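Local atomic coordinates of bazooka, isoform C,LD29223p (Drosophila melanogaster, PDB entry 5OAK), a protein that acts in cell polarity and, through the first PDZ domain of Bazooka (Par3) contained here, binds the C-terminal PDZ-binding motif of Par6. Residues A[9-12]-A[18-21]; A[53-56]-A[62-65]. One frame throughout, in Å; residues are numbered along the deposited sequence. Where two conformers were deposited one is given.

Both contacts lie in the PDZ1 domain of Bazooka, not in the linker or the Par6-derived tail of the fusion. Their centres are about 16 Å apart, on opposite sides of the chain's centre. Interaction 1 joins strand 7-12 to the loop that receives the peptide C-terminus. Interaction 2 lies at the open end of the hairpin of strands 54-58 and 61-62, where the chain leaves it for helix 68-78. The same sheet reaches both. In one of the two conformers of Leu21, its CD2 lies 4.0 Å from Ile55 CD1, so this touch between the contacts is less certain. Leu21 also packs against Leu117 of a second subunit, in the engineered Par6-derived tail.

Interaction 1: residues A[9-12]-A[18-21]; sequences LLII and PLGL
The carbonyl oxygen Ile12 O faces Leu19 CD2 at 3.7 Å. This is a polar atom against a methyl group, and no hydrogen bond crosses between residues 9-12 and 18-21. The methyl comes in from one side of the oxygen, with a C=O...CD2 angle of about 135°. The other branch of the same leucine makes the apolar contact: Leu19 CD1 lies 4.1 Å from Ile11 CG2. The two side chains meet at a slant and only through these methyls. In Leu19 the CG is anti to the carbonyl carbon (chi1 -58°), and from there its two methyls divide between Ile11 and Ile12. In Ile11 the touching methyl CG2 is the branch anti to the backbone N, while CG1 is turned beside that N.

Residues 18-21, Pro-Leu-Gly-Leu, form the carboxylate-binding loop of the PDZ fold, which in many relatives reads Gly-Leu-Gly-Phe. The backbone of Leu19, Gly20 and Leu21 makes hydrogen bonds to a second subunit, and Leu21 packs on Leu117 of that subunit, the last residue of the Par6 motif carried on that copy's engineered fusion. Gly20 turns the loop with a positive phi of 99°, a conformation readily open to glycine. The side chain of Leu19 points inward from this loop and also rests on Leu84 of strand 83-89. Strand 7-12 is fixed to that same strand by backbone bonds of Leu9 with Val86 and Ile11 with Leu84. Backbone bonds of Leu19 with Ala44 and Gly20 with Glu39 tie the loop to the region around helix 43-46.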
ATOM      1  N   LEU A   9       2.827   8.487  -5.050  1.00 20.36           N
ATOM      2  CA  LEU A   9       1.735   8.113  -5.939  1.00 21.30           C
ATOM      3  C   LEU A   9       0.409   8.523  -5.320  1.00 21.79           C
ATOM      4  O   LEU A   9       0.281   8.660  -4.099  1.00 23.79           O
ATOM      5  CB  LEU A   9       1.707   6.598  -6.176  1.00 22.33           C
ATOM      6  CG  LEU A   9       3.037   6.015  -6.656  1.00 25.12           C
ATOM      7  CD1 LEU A   9       2.910   4.491  -6.896  1.00 29.24           C
ATOM      8  CD2 LEU A   9       3.558   6.742  -7.899  1.00 27.90           C
ATOM      9  N   LEU A  10      -0.594   8.665  -6.178  1.00 22.63           N
ATOM     10  CA  LEU A  10      -1.936   9.011  -5.713  1.00 21.48           C
ATOM     11  C   LEU A  10      -2.890   7.958  -6.234  1.00 21.26           C
ATOM     12  O   LEU A  10      -2.936   7.716  -7.459  1.00 23.59           O
ATOM     13  CB  LEU A  10      -2.339  10.379  -6.236  1.00 25.42           C
ATOM     14  CG  LEU A  10      -3.752  10.819  -5.906  1.00 28.30           C
ATOM     15  CD1 LEU A  10      -3.957  11.005  -4.410  1.00 31.01           C
ATOM     16  CD2 LEU A  10      -4.078  12.090  -6.633  1.00 34.14           C
ATOM     17  N   ILE A  11      -3.611   7.309  -5.330  1.00 20.19           N
ATOM     18  CA  ILE A  11      -4.650   6.348  -5.723  1.00 19.46           C
ATOM     19  C   ILE A  11      -5.984   6.913  -5.282  1.00 19.27           C
ATOM     20  O   ILE A  11      -6.164   7.205  -4.090  1.00 21.63           O
ATOM     21  CB  ILE A  11      -4.440   4.957  -5.051  1.00 20.62           C
ATOM     22  CG1 ILE A  11      -3.108   4.386  -5.452  1.00 28.16           C
ATOM     23  CG2 ILE A  11      -5.522   3.965  -5.458  1.00 22.54           C
ATOM     24  CD1 ILE A  11      -2.856   3.104  -4.659  1.00 32.74           C
ATOM     25  N   ILE A  12      -6.951   7.023  -6.183  1.00 19.21           N
ATOM     26  CA  ILE A  12      -8.270   7.504  -5.785  1.00 18.39           C
ATOM     27  C   ILE A  12      -9.014   6.342  -5.089  1.00 20.09           C
ATOM     28  O   ILE A  12      -9.008   5.212  -5.587  1.00 21.12           O
ATOM     29  CB  ILE A  12      -9.053   8.005  -7.010  1.00 19.85           C
ATOM     30  CG1 ILE A  12      -8.229   9.088  -7.742  1.00 21.79           C
ATOM     31  CG2 ILE A  12     -10.444   8.537  -6.625  1.00 21.87           C
ATOM     32  CD1 ILE A  12      -7.741  10.224  -6.862  1.00 25.46           C
ATOM     33  N   PRO A  18     -12.705  -2.769  -4.108  1.00 28.28           N
ATOM     34  CA  PRO A  18     -11.257  -2.998  -4.064  1.00 29.86           C
ATOM     35  C   PRO A  18     -10.513  -2.023  -4.978  1.00 27.70           C
ATOM     36  O   PRO A  18     -11.034  -1.615  -6.037  1.00 30.48           O
ATOM     37  CB  PRO A  18     -11.090  -4.428  -4.583  1.00 35.60           C
ATOM     38  CG  PRO A  18     -12.464  -4.828  -5.094  1.00 39.66           C
ATOM     39  CD  PRO A  18     -13.471  -3.943  -4.537  1.00 36.16           C
ATOM     40  N   LEU A  19      -9.316  -1.631  -4.568  1.00 27.28           N
ATOM     41  CA  LEU A  19      -8.465  -0.761  -5.375  1.00 24.18           C
ATOM     42  C   LEU A  19      -7.594  -1.521  -6.349  1.00 23.72           C
ATOM     43  O   LEU A  19      -7.046  -0.942  -7.299  1.00 24.01           O
ATOM     44  CB  LEU A  19      -7.612   0.124  -4.461  1.00 26.26           C
ATOM     45  CG  LEU A  19      -8.510   0.948  -3.538  1.00 29.29           C
ATOM     46  CD1 LEU A  19      -7.690   1.850  -2.673  1.00 32.17           C
ATOM     47  CD2 LEU A  19      -9.557   1.800  -4.331  1.00 30.40           C
ATOM     48  N   GLY A  20      -7.489  -2.821  -6.149  1.00 24.73           N
ATOM     49  CA  GLY A  20      -6.782  -3.657  -7.112  1.00 25.36           C
ATOM     50  C   GLY A  20      -5.348  -4.003  -6.760  1.00 25.11           C
ATOM     51  O   GLY A  20      -4.550  -4.269  -7.636  1.00 29.55           O
ATOM     52  N   LEU A  21      -5.015  -4.041  -5.477  1.00 23.86           N
ATOM     53  CA  LEU A  21      -3.654  -4.230  -4.915  0.68 23.29           C
ATOM     54  C   LEU A  21      -3.592  -5.537  -4.126  1.00 20.92           C
ATOM     55  O   LEU A  21      -4.447  -5.686  -3.225  1.00 24.82           O
ATOM     56  CB  LEU A  21      -3.301  -3.055  -3.935  0.68 25.12           C
ATOM     57  CG  LEU A  21      -1.918  -2.993  -3.329  0.68 29.82           C
ATOM     58  CD1 LEU A  21      -1.004  -2.870  -4.494  0.68 33.91           C
ATOM     59  CD2 LEU A  21      -1.776  -1.803  -2.405  0.68 28.54           C
TER

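Interaction 2: residues A[53-56]-A[62-65]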
ATOM      1  N   ASP A  53       6.939  -2.867  -6.173  1.00 24.39           N
ATOM      2  CA  ASP A  53       7.015  -1.629  -5.400  1.00 23.21           C
ATOM      3  C   ASP A  53       7.079  -1.984  -3.913  1.00 20.81           C
ATOM      4  O   ASP A  53       6.368  -2.886  -3.467  1.00 23.02           O
ATOM      5  CB  ASP A  53       5.761  -0.789  -5.557  1.00 24.67           C
ATOM      6  CG  ASP A  53       5.650  -0.062  -6.880  0.70 24.84           C
ATOM      7  OD1 ASP A  53       6.634   0.014  -7.679  0.87 27.42           O
ATOM      8  OD2 ASP A  53       4.542   0.514  -7.067  0.82 26.04           O
ATOM      9  N   ARG A  54       7.862  -1.240  -3.148  1.00 20.92           N
ATOM     10  CA  ARG A  54       7.819  -1.327  -1.700  1.00 20.65           C
ATOM     11  C   ARG A  54       7.150  -0.069  -1.168  1.00 18.86           C
ATOM     12  O   ARG A  54       7.660   1.031  -1.336  1.00 20.33           O
ATOM     13  CB  ARG A  54       9.221  -1.469  -1.108  1.00 24.86           C
ATOM     14  CG  ARG A  54       9.220  -1.648   0.399  1.00 29.49           C
ATOM     15  CD  ARG A  54      10.456  -2.384   0.887  1.00 37.88           C
ATOM     16  NE  ARG A  54      11.627  -1.522   0.868  1.00 36.21           N
ATOM     17  CZ  ARG A  54      12.164  -0.960   1.945  1.00 29.08           C
ATOM     18  NH1 ARG A  54      13.229  -0.188   1.817  1.00 33.77           N
ATOM     19  NH2 ARG A  54      11.641  -1.166   3.142  1.00 34.36           N
ATOM     20  N   ILE A  55       5.998  -0.239  -0.539  1.00 19.81           N
ATOM     21  CA  ILE A  55       5.230   0.896  -0.021  1.00 18.33           C
ATOM     22  C   ILE A  55       5.805   1.257   1.344  1.00 18.05           C
ATOM     23  O   ILE A  55       5.829   0.412   2.244  1.00 19.60           O
ATOM     24  CB  ILE A  55       3.749   0.545   0.127  1.00 19.25           C
ATOM     25  CG1 ILE A  55       3.139   0.279  -1.263  1.00 20.76           C
ATOM     26  CG2 ILE A  55       3.038   1.687   0.856  1.00 19.72           C
ATOM     27  CD1 ILE A  55       1.737  -0.417  -1.134  1.00 22.72           C
ATOM     28  N   LEU A  56       6.241   2.502   1.507  1.00 17.19           N
ATOM     29  CA  LEU A  56       6.898   2.952   2.729  1.00 17.00           C
ATOM     30  C   LEU A  56       6.015   3.828   3.610  1.00 18.37           C
ATOM     31  O   LEU A  56       6.275   3.972   4.798  1.00 20.91           O
ATOM     32  CB  LEU A  56       8.170   3.717   2.380  1.00 19.03           C
ATOM     33  CG  LEU A  56       9.213   2.938   1.585  1.00 25.86           C
ATOM     34  CD1 LEU A  56      10.455   3.790   1.395  1.00 35.65           C
ATOM     35  CD2 LEU A  56       9.552   1.641   2.295  1.00 31.93           C
ATOM     36  N   LYS A  62       4.418   6.823   8.160  1.00 17.97           N
ATOM     37  CA  LYS A  62       5.531   5.943   7.792  1.00 18.34           C
ATOM     38  C   LYS A  62       5.292   4.529   8.287  1.00 18.50           C
ATOM     39  O   LYS A  62       4.960   4.308   9.478  1.00 19.63           O
ATOM     40  CB  LYS A  62       6.772   6.523   8.379  1.00 22.01           C
ATOM     41  CG  LYS A  62       7.162   7.723   7.561  1.00 25.53           C
ATOM     42  CD  LYS A  62       8.458   8.341   8.042  1.00 30.18           C
ATOM     43  CE  LYS A  62       8.619   9.733   7.420  1.00 32.93           C
ATOM     44  NZ  LYS A  62       9.896  10.351   7.843  1.00 40.20           N
ATOM     45  N   LEU A  63       5.474   3.546   7.422  1.00 19.18           N
ATOM     46  CA  LEU A  63       5.189   2.176   7.819  1.00 19.17           C
ATOM     47  C   LEU A  63       6.383   1.479   8.489  1.00 18.71           C
ATOM     48  O   LEU A  63       6.186   0.512   9.252  1.00 20.79           O
ATOM     49  CB  LEU A  63       4.765   1.344   6.627  1.00 19.79           C
ATOM     50  CG  LEU A  63       3.514   1.877   5.879  1.00 20.11           C
ATOM     51  CD1 LEU A  63       3.113   0.869   4.784  1.00 21.76           C
ATOM     52  CD2 LEU A  63       2.347   2.110   6.848  1.00 21.71           C
ATOM     53  N   ILE A  64       7.619   1.914   8.215  1.00 20.04           N
ATOM     54  CA  ILE A  64       8.792   1.231   8.796  1.00 19.62           C
ATOM     55  C   ILE A  64       8.772   1.419  10.325  1.00 18.16           C
ATOM     56  O   ILE A  64       8.487   2.518  10.810  1.00 20.58           O
ATOM     57  CB  ILE A  64      10.086   1.781   8.173  1.00 21.06           C
ATOM     58  CG1 ILE A  64      10.234   1.265   6.731  1.00 23.49           C
ATOM     59  CG2 ILE A  64      11.309   1.360   8.940  1.00 21.40           C
ATOM     60  CD1 ILE A  64      11.395   2.014   5.949  1.00 29.18           C
ATOM     61  N   GLY A  65       8.966   0.321  11.071  1.00 18.52           N
ATOM     62  CA  GLY A  65       8.966   0.358  12.527  1.00 19.60           C
ATOM     63  C   GLY A  65       7.614   0.035  13.111  1.00 19.18           C
ATOM     64  O   GLY A  65       7.532  -0.212  14.333  1.00 20.88           O
TER
HETATM   65  O   HOH W   1       8.542   4.199   6.294  1.00 25.41           O
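The hairpin of strands 54-58 and 61-62 brings Leu56 and Leu63 together, with their CA atoms 5.4 Å apart. Its direct bond here runs from Leu63 N to Leu56 O, at 2.8 Å and nearly straight (174° at the hydrogen). The donor is tilted 30° from the carbonyl plane. A water donates a second bond to the same oxygen, 2.7 Å from Leu56 O. That water in turn accepts a bond from Ile64 N at 3.1 Å. Leu56 O thus has two donors, and the water links this same oxygen to the next backbone N-H, that of Ile64.

The side chains divide between the two faces of the strand. On the inner face Leu63 CD1 lies 4.0 Å from Ile55 CG2, the two side chains running at an angle to each other. The CB and CG of Leu63 also press close to Leu56 O. With CG anti to the carbonyl carbon (chi1 -58°), Leu63 reaches back toward strand 54-58. Leu63 and Ile55 both touch Leu33, and Ile55 also packs on Val86 and Val88, so this side belongs to the core of the PDZ fold. The loop that follows then leads to helix 68-78, which in PDZ domains lines the peptide groove together with the second strand, here 21-25.

On the other face Leu56 and Ile64 lie side by side and point the same way, with Leu56 CD2 4.1 Å from Ile64 CD1. Leu56 CD2 also sits 3.6 Å above one face of the Arg54 guanidinium, toward its rim. Ile64 CD1 approaches that group obliquely. Arg54 NH2 is held by a hydrogen bond to Gly31 O.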